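Local coordinates for putative thioesterase II (Thermobifida fusca, PDB 3BBJ), which is a putative double hotdog thioesterase that probably hydrolyses acyl-CoA or related acyl thioesters, at residues A[5-10]-A[28-33]; A[92-95]-A[100-103]; A[157-162]-A[173-178]. One frame throughout, in Å; residues are numbered along the deposited sequence.

Contact 1: residues A[5-10]-A[28-33]; sequences MTRFDS and PGYLIG
The first turn of helix 7-11 and the loop that follows strand 21-26 face each other without backbone contact, the nearest CA atoms, those of Arg7 and Gly29, lying 9.4 Å apart, so that side chains span the gap. Tyr30 and Arg7 reach across from opposite sides. With CG anti to its own carbonyl carbon (chi1 -68°), Tyr30 carries its hydroxyl to the start of the helix, where OH sits 3.4 Å from Phe8 CA and 3.8 Å from Phe8 CB. That oxygen lies near the plane of the Phe8 ring, at its edge, and the two aromatic side chains cross at about a right angle.

Arg7 comes the other way, sliding past Tyr30 with its chain extended from CG to NE. Its guanidinium is turned 69° from the Tyr30 ring, with NE 4.2 Å from Tyr30 CE1, and NH2 ends 3.8 Å from Gly29 CA. No hydrogen bond joins the two segments; the charge is instead met by salt bridges from NE to Asp27 and from NH2 to Asp144, which fix the guanidinium beside the loop. Thr6 occupies the N-cap position, its OG1 accepting a weak bond from Asp9 N at 3.3 Å.

Helix 191-198 packs against both aromatic residues, Leu197 touching Phe8 and Tyr30 alike, while Tyr30 also stacks on Tyr40 of helix 38-51, the long helix of the N-terminal hotdog domain.

Contact 2: residues A[92-95]-A[100-103]; sequences TTLF and TILT
Leu94 exchanges the two backbone hydrogen bonds between these segments of an antiparallel hairpin. Leu94 N donates to Leu102 O at 2.9 Å, and Ile101 N donates to Leu94 O at 2.8 Å. Thr93 pairs with Thr103 and Phe95 with Thr100, both non-hydrogen-bonded pairs, so two residues, Ile101 and Leu102, stand opposite Leu94. This is a beta bulge, with Ile101 at near-helical backbone angles.

Thr93 and Thr103 project from the same face, and their OG1 atoms meet at 3.3 Å in a weak hydrogen bond that either could donate. With OG1 of Thr93 beside the backbone N (chi1 -49°), its methyl CG2 stands anti to that nitrogen and lies 3.6 Å from Leu102 O and 4.0 Å from Thr100 CG2. Among the apolar groups, Leu94 CD2 approaches Ile101 CB at 4.2 Å.

Further out, strand 72-82 flanks strand 88-96, and Ala74 and Ile76 touch Leu94. Leu45 of helix 38-51 touches Leu94 and Leu102, as expected where a hotdog sheet wraps its central helix. Thr100 and Thr103 pack on Leu81 of the second subunit.

The chemistry is therefore divided: Leu94 and Leu102 present apolar side chains to Leu45 of helix 38-51, whereas the face bearing Thr93, Phe95, Thr100 and Thr103 combines methyl packing with a weak hydroxyl link near the subunit interface.

Contact 3: residues A[157-162]-A[173-178]; sequences PDSYAA and ELCGYV
The helical segment 157-162 and the strand segment 173-178 make 125° between their N-to-C directions, and their axes approach to 7.3 Å. The setting is the C-terminal hotdog domain of a double hotdog fold, and this short helix follows directly on strand 151-155, the antiparallel neighbour of strand 173-180. Of the CA atoms, those of Ser159 and Leu174 come nearest, 5.1 Å apart, close enough for a short side chain to bridge helix and strand.

Ser159 carries the contact. Its side chain leaves the helix toward the strand, and OG, anti to the carbonyl carbon, accepts the backbone N-H of Cys175 at 3.0 Å with an angle of 157° at the hydrogen. The same OG is hydrogen-bonded to the hydroxyl of Ser156, just ahead of the helix, so this buried oxygen is held from two partners and its rotation is restrained. Cys175 also shares a backbone hydrogen bond with Ser156, which ties the strand to the residue leading into the helix.

Apolar packing accompanies the polar link. The CD2 branch of Leu174 swings back to the helix and lies 3.7 Å from Ser159 CB and 3.8 Å from Ser159 O, covering the serine beside its hydrogen bond. The other edge of strand 173-180 is engaged by strand 233-243, through backbone bonds from Leu174 to Ser237 and from Gly176 to Phe235. The helix is therefore fastened to a strand that is itself flanked by two others. On the far side of the serine hydroxyl, Cys175 SG occupies the position between the Cys175 backbone N and carbonyl carbon (chi1 65°), which leaves Cys175 SG 4.0 Å from Ser159 OG.

How the contacts relate
Contacts 1 and 2 are buried, whereas contact 3 is partly buried and joins a short helix to a strand. Contact 2 lies in the N-terminal hotdog domain and contact 3 in the C-terminal one, on opposite sides of the chain's centre, their own centres about 33 Å apart. Helix 38-51 links the first two, meeting Tyr30 of contact 1 and the leucines of contact 2. Their chemistry follows their place: paired strands use backbone bonds in contact 2, a single serine hydroxyl joins helix to strand in contact 3, and contact 1, between a helix start and a loop, has no hydrogen bond across it. Only contact 2 touches the second subunit.

Contact 1: residues A[5-10]-A[28-33]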
# COMPACT_ATOMS: atom_id res chain seq x y z
N MSE A 5 -11.49 -31.27 -2.90
CA MSE A 5 -10.65 -30.27 -2.18
C MSE A 5 -9.25 -30.15 -2.83
O MSE A 5 -8.73 -31.11 -3.37
CB MSE A 5 -10.52 -30.69 -0.71
N THR A 6 -8.69 -28.93 -2.80
CA THR A 6 -7.30 -28.67 -3.13
C THR A 6 -6.58 -28.55 -1.79
O THR A 6 -7.22 -28.22 -0.76
CB THR A 6 -7.10 -27.34 -3.89
OG1 THR A 6 -7.48 -26.24 -3.05
CG2 THR A 6 -7.91 -27.31 -5.18
N ARG A 7 -5.28 -28.80 -1.79
CA ARG A 7 -4.46 -28.65 -0.56
C ARG A 7 -4.67 -27.29 0.15
O ARG A 7 -4.74 -27.21 1.36
CB ARG A 7 -2.97 -28.80 -0.87
CG ARG A 7 -2.12 -28.98 0.36
CD ARG A 7 -0.68 -28.67 0.10
NE ARG A 7 0.08 -28.89 1.34
CZ ARG A 7 0.84 -29.95 1.60
NH1 ARG A 7 1.03 -30.91 0.70
NH2 ARG A 7 1.46 -30.03 2.76
N PHE A 8 -4.75 -26.24 -0.64
CA PHE A 8 -5.00 -24.87 -0.16
C PHE A 8 -6.29 -24.75 0.64
O PHE A 8 -6.30 -24.09 1.69
CB PHE A 8 -5.07 -23.94 -1.36
CG PHE A 8 -5.32 -22.49 -1.02
CD1 PHE A 8 -4.27 -21.68 -0.61
CD2 PHE A 8 -6.59 -21.92 -1.19
CE1 PHE A 8 -4.49 -20.32 -0.34
CE2 PHE A 8 -6.81 -20.57 -0.91
CZ PHE A 8 -5.75 -19.78 -0.49
N ASP A 9 -7.37 -25.33 0.13
CA ASP A 9 -8.67 -25.29 0.85
C ASP A 9 -8.52 -25.86 2.27
O ASP A 9 -9.01 -25.28 3.24
CB ASP A 9 -9.74 -26.09 0.10
CG ASP A 9 -10.24 -25.39 -1.16
OD1 ASP A 9 -10.08 -24.15 -1.25
OD2 ASP A 9 -10.82 -26.08 -2.05
N SER A 10 -7.85 -26.99 2.38
CA SER A 10 -7.61 -27.63 3.67
C SER A 10 -6.62 -26.84 4.52
O SER A 10 -6.86 -26.58 5.70
CB SER A 10 -7.07 -29.05 3.45
OG SER A 10 -6.53 -29.60 4.65
N PRO A 28 3.08 -26.86 7.00
CA PRO A 28 4.52 -26.73 6.74
C PRO A 28 4.91 -26.82 5.26
O PRO A 28 6.05 -26.53 4.89
CB PRO A 28 5.12 -27.88 7.54
CG PRO A 28 4.02 -28.86 7.70
CD PRO A 28 2.77 -28.07 7.78
N GLY A 29 3.97 -27.28 4.43
CA GLY A 29 4.15 -27.29 2.98
C GLY A 29 4.31 -25.88 2.38
O GLY A 29 4.74 -25.74 1.24
N TYR A 30 3.95 -24.86 3.16
CA TYR A 30 4.05 -23.46 2.71
C TYR A 30 5.26 -22.76 3.30
O TYR A 30 5.37 -21.52 3.24
CB TYR A 30 2.75 -22.70 3.02
CG TYR A 30 1.58 -23.20 2.18
CD1 TYR A 30 0.83 -24.29 2.60
CD2 TYR A 30 1.27 -22.62 0.96
CE1 TYR A 30 -0.23 -24.77 1.84
CE2 TYR A 30 0.21 -23.10 0.18
CZ TYR A 30 -0.53 -24.18 0.63
OH TYR A 30 -1.57 -24.68 -0.10
N LEU A 31 6.19 -23.56 3.84
CA LEU A 31 7.42 -23.02 4.40
C LEU A 31 8.32 -22.66 3.25
O LEU A 31 8.35 -23.36 2.24
CB LEU A 31 8.12 -24.04 5.31
CG LEU A 31 7.53 -24.34 6.69
CD1 LEU A 31 8.23 -25.56 7.28
CD2 LEU A 31 7.62 -23.15 7.67
N ILE A 32 9.03 -21.55 3.42
CA ILE A 32 10.02 -21.12 2.46
C ILE A 32 11.43 -21.23 3.09
O ILE A 32 12.31 -20.45 2.80
CB ILE A 32 9.75 -19.65 2.01
CG1 ILE A 32 9.72 -18.70 3.20
CG2 ILE A 32 8.46 -19.55 1.28
CD1 ILE A 32 9.74 -17.24 2.80
N GLY A 33 11.64 -22.23 3.93
CA GLY A 33 12.82 -22.28 4.78
C GLY A 33 12.30 -22.60 6.17
O GLY A 33 11.57 -23.58 6.33

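Contact 2: residues A[92-95]-A[100-103]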
# COMPACT_ATOMS: atom_id res chain seq x y z
N THR A 92 -7.33 -7.93 12.28
CA THR A 92 -7.11 -9.34 12.54
C THR A 92 -5.61 -9.54 12.80
O THR A 92 -4.77 -9.03 12.03
CB THR A 92 -7.62 -10.21 11.36
OG1 THR A 92 -7.33 -11.60 11.60
CG2 THR A 92 -6.98 -9.77 10.03
N THR A 93 -5.30 -10.22 13.90
CA THR A 93 -3.92 -10.44 14.32
C THR A 93 -3.64 -11.93 14.56
O THR A 93 -4.44 -12.64 15.21
CB THR A 93 -3.61 -9.63 15.58
OG1 THR A 93 -4.05 -8.28 15.41
CG2 THR A 93 -2.10 -9.67 15.92
N LEU A 94 -2.50 -12.40 14.04
CA LEU A 94 -2.09 -13.80 14.17
C LEU A 94 -1.06 -13.95 15.28
O LEU A 94 -0.07 -13.22 15.32
CB LEU A 94 -1.50 -14.32 12.87
CG LEU A 94 -1.04 -15.76 12.84
CD1 LEU A 94 -2.22 -16.71 13.09
CD2 LEU A 94 -0.37 -16.06 11.49
N PHE A 95 -1.31 -14.93 16.16
CA PHE A 95 -0.43 -15.25 17.28
C PHE A 95 0.07 -16.68 17.19
O PHE A 95 -0.62 -17.57 16.70
CB PHE A 95 -1.18 -15.12 18.59
CG PHE A 95 -1.65 -13.74 18.87
CD1 PHE A 95 -2.83 -13.28 18.32
CD2 PHE A 95 -0.94 -12.92 19.73
CE1 PHE A 95 -3.29 -11.98 18.60
CE2 PHE A 95 -1.40 -11.62 20.01
CZ PHE A 95 -2.57 -11.15 19.45
N THR A 100 3.02 -12.17 18.73
CA THR A 100 2.32 -11.68 17.54
C THR A 100 3.20 -11.87 16.31
O THR A 100 4.37 -11.53 16.30
CB THR A 100 1.83 -10.21 17.66
OG1 THR A 100 2.93 -9.35 17.99
CG2 THR A 100 0.74 -10.07 18.71
N ILE A 101 2.62 -12.45 15.27
CA ILE A 101 3.32 -12.74 14.03
C ILE A 101 3.12 -11.60 13.02
O ILE A 101 4.08 -11.01 12.50
CB ILE A 101 2.79 -14.07 13.44
CG1 ILE A 101 2.91 -15.21 14.48
CG2 ILE A 101 3.47 -14.42 12.10
CD1 ILE A 101 4.32 -15.51 14.98
N LEU A 102 1.85 -11.28 12.81
CA LEU A 102 1.39 -10.45 11.73
C LEU A 102 0.05 -9.84 12.09
O LEU A 102 -0.77 -10.48 12.72
CB LEU A 102 1.16 -11.38 10.53
CG LEU A 102 0.62 -10.82 9.22
CD1 LEU A 102 1.61 -9.80 8.66
CD2 LEU A 102 0.38 -11.95 8.26
N THR A 103 -0.16 -8.58 11.68
CA THR A 103 -1.47 -7.94 11.81
C THR A 103 -1.91 -7.36 10.47
O THR A 103 -1.11 -6.83 9.72
CB THR A 103 -1.50 -6.84 12.88
OG1 THR A 103 -2.85 -6.37 13.01
CG2 THR A 103 -0.60 -5.68 12.51

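Contact 3: residues A[157-162]-A[173-178]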
# COMPACT_ATOMS: atom_id res chain seq x y z
N PRO A 157 9.44 -15.98 -21.50
CA PRO A 157 10.84 -16.27 -21.83
C PRO A 157 11.84 -15.25 -21.28
O PRO A 157 12.88 -15.62 -20.75
CB PRO A 157 10.83 -16.26 -23.37
CG PRO A 157 9.47 -16.66 -23.73
CD PRO A 157 8.59 -16.00 -22.71
N ASP A 158 11.53 -13.97 -21.40
CA ASP A 158 12.42 -12.95 -20.88
C ASP A 158 12.55 -13.03 -19.36
O ASP A 158 13.62 -12.76 -18.80
CB ASP A 158 11.95 -11.55 -21.28
CG ASP A 158 12.23 -11.25 -22.73
OD1 ASP A 158 13.00 -12.00 -23.36
OD2 ASP A 158 11.67 -10.25 -23.24
N SER A 159 11.45 -13.37 -18.68
CA SER A 159 11.48 -13.48 -17.22
C SER A 159 12.32 -14.68 -16.79
O SER A 159 13.11 -14.60 -15.84
CB SER A 159 10.07 -13.58 -16.67
OG SER A 159 9.36 -12.42 -17.01
N TYR A 160 12.15 -15.80 -17.49
CA TYR A 160 12.95 -17.00 -17.24
C TYR A 160 14.41 -16.67 -17.45
O TYR A 160 15.25 -16.95 -16.60
CB TYR A 160 12.56 -18.14 -18.18
CG TYR A 160 13.27 -19.45 -17.88
CD1 TYR A 160 14.62 -19.64 -18.17
CD2 TYR A 160 12.58 -20.51 -17.28
CE1 TYR A 160 15.27 -20.84 -17.88
CE2 TYR A 160 13.21 -21.72 -17.00
CZ TYR A 160 14.56 -21.88 -17.30
OH TYR A 160 15.17 -23.08 -17.01
N ALA A 161 14.71 -16.06 -18.60
CA ALA A 161 16.08 -15.68 -18.92
C ALA A 161 16.68 -14.84 -17.81
O ALA A 161 17.84 -15.00 -17.45
CB ALA A 161 16.15 -14.91 -20.27
N ALA A 162 15.86 -13.96 -17.25
CA ALA A 162 16.31 -13.07 -16.17
C ALA A 162 16.65 -13.86 -14.90
O ALA A 162 17.71 -13.68 -14.30
CB ALA A 162 15.24 -12.03 -15.88
N GLU A 173 11.83 -6.73 -13.98
CA GLU A 173 10.46 -7.00 -14.34
C GLU A 173 10.23 -8.50 -14.54
O GLU A 173 10.98 -9.16 -15.25
CB GLU A 173 10.11 -6.24 -15.62
CG GLU A 173 8.68 -6.49 -16.15
CD GLU A 173 8.29 -5.56 -17.31
OE1 GLU A 173 8.43 -4.32 -17.17
OE2 GLU A 173 7.80 -6.09 -18.35
N LEU A 174 9.20 -9.05 -13.90
CA LEU A 174 8.84 -10.44 -14.14
C LEU A 174 7.38 -10.48 -14.56
O LEU A 174 6.59 -9.65 -14.13
CB LEU A 174 9.06 -11.32 -12.90
CG LEU A 174 10.51 -11.47 -12.43
CD1 LEU A 174 10.58 -11.98 -10.99
CD2 LEU A 174 11.28 -12.38 -13.37
N CYS A 175 7.04 -11.41 -15.43
CA CYS A 175 5.65 -11.63 -15.78
C CYS A 175 5.40 -13.05 -16.25
O CYS A 175 6.32 -13.84 -16.51
CB CYS A 175 5.19 -10.63 -16.84
SG CYS A 175 6.00 -10.81 -18.40
N GLY A 176 4.13 -13.39 -16.33
CA GLY A 176 3.75 -14.72 -16.66
C GLY A 176 2.43 -15.04 -16.02
O GLY A 176 1.59 -14.16 -15.86
N TYR A 177 2.25 -16.31 -15.66
CA TYR A 177 1.02 -16.80 -15.08
C TYR A 177 1.29 -17.54 -13.78
O TYR A 177 2.33 -18.18 -13.62
CB TYR A 177 0.31 -17.70 -16.10
CG TYR A 177 0.05 -16.98 -17.40
CD1 TYR A 177 1.08 -16.78 -18.32
CD2 TYR A 177 -1.20 -16.44 -17.69
CE1 TYR A 177 0.89 -16.10 -19.49
CE2 TYR A 177 -1.42 -15.73 -18.87
CZ TYR A 177 -0.37 -15.57 -19.77
OH TYR A 177 -0.56 -14.89 -20.95
N VAL A 178 0.36 -17.42 -12.84
CA VAL A 178 0.46 -18.08 -11.55
C VAL A 178 -0.87 -18.66 -11.14
O VAL A 178 -1.93 -18.10 -11.45
CB VAL A 178 0.92 -17.11 -10.46
CG1 VAL A 178 -0.07 -15.87 -10.31
CG2 VAL A 178 1.10 -17.86 -9.15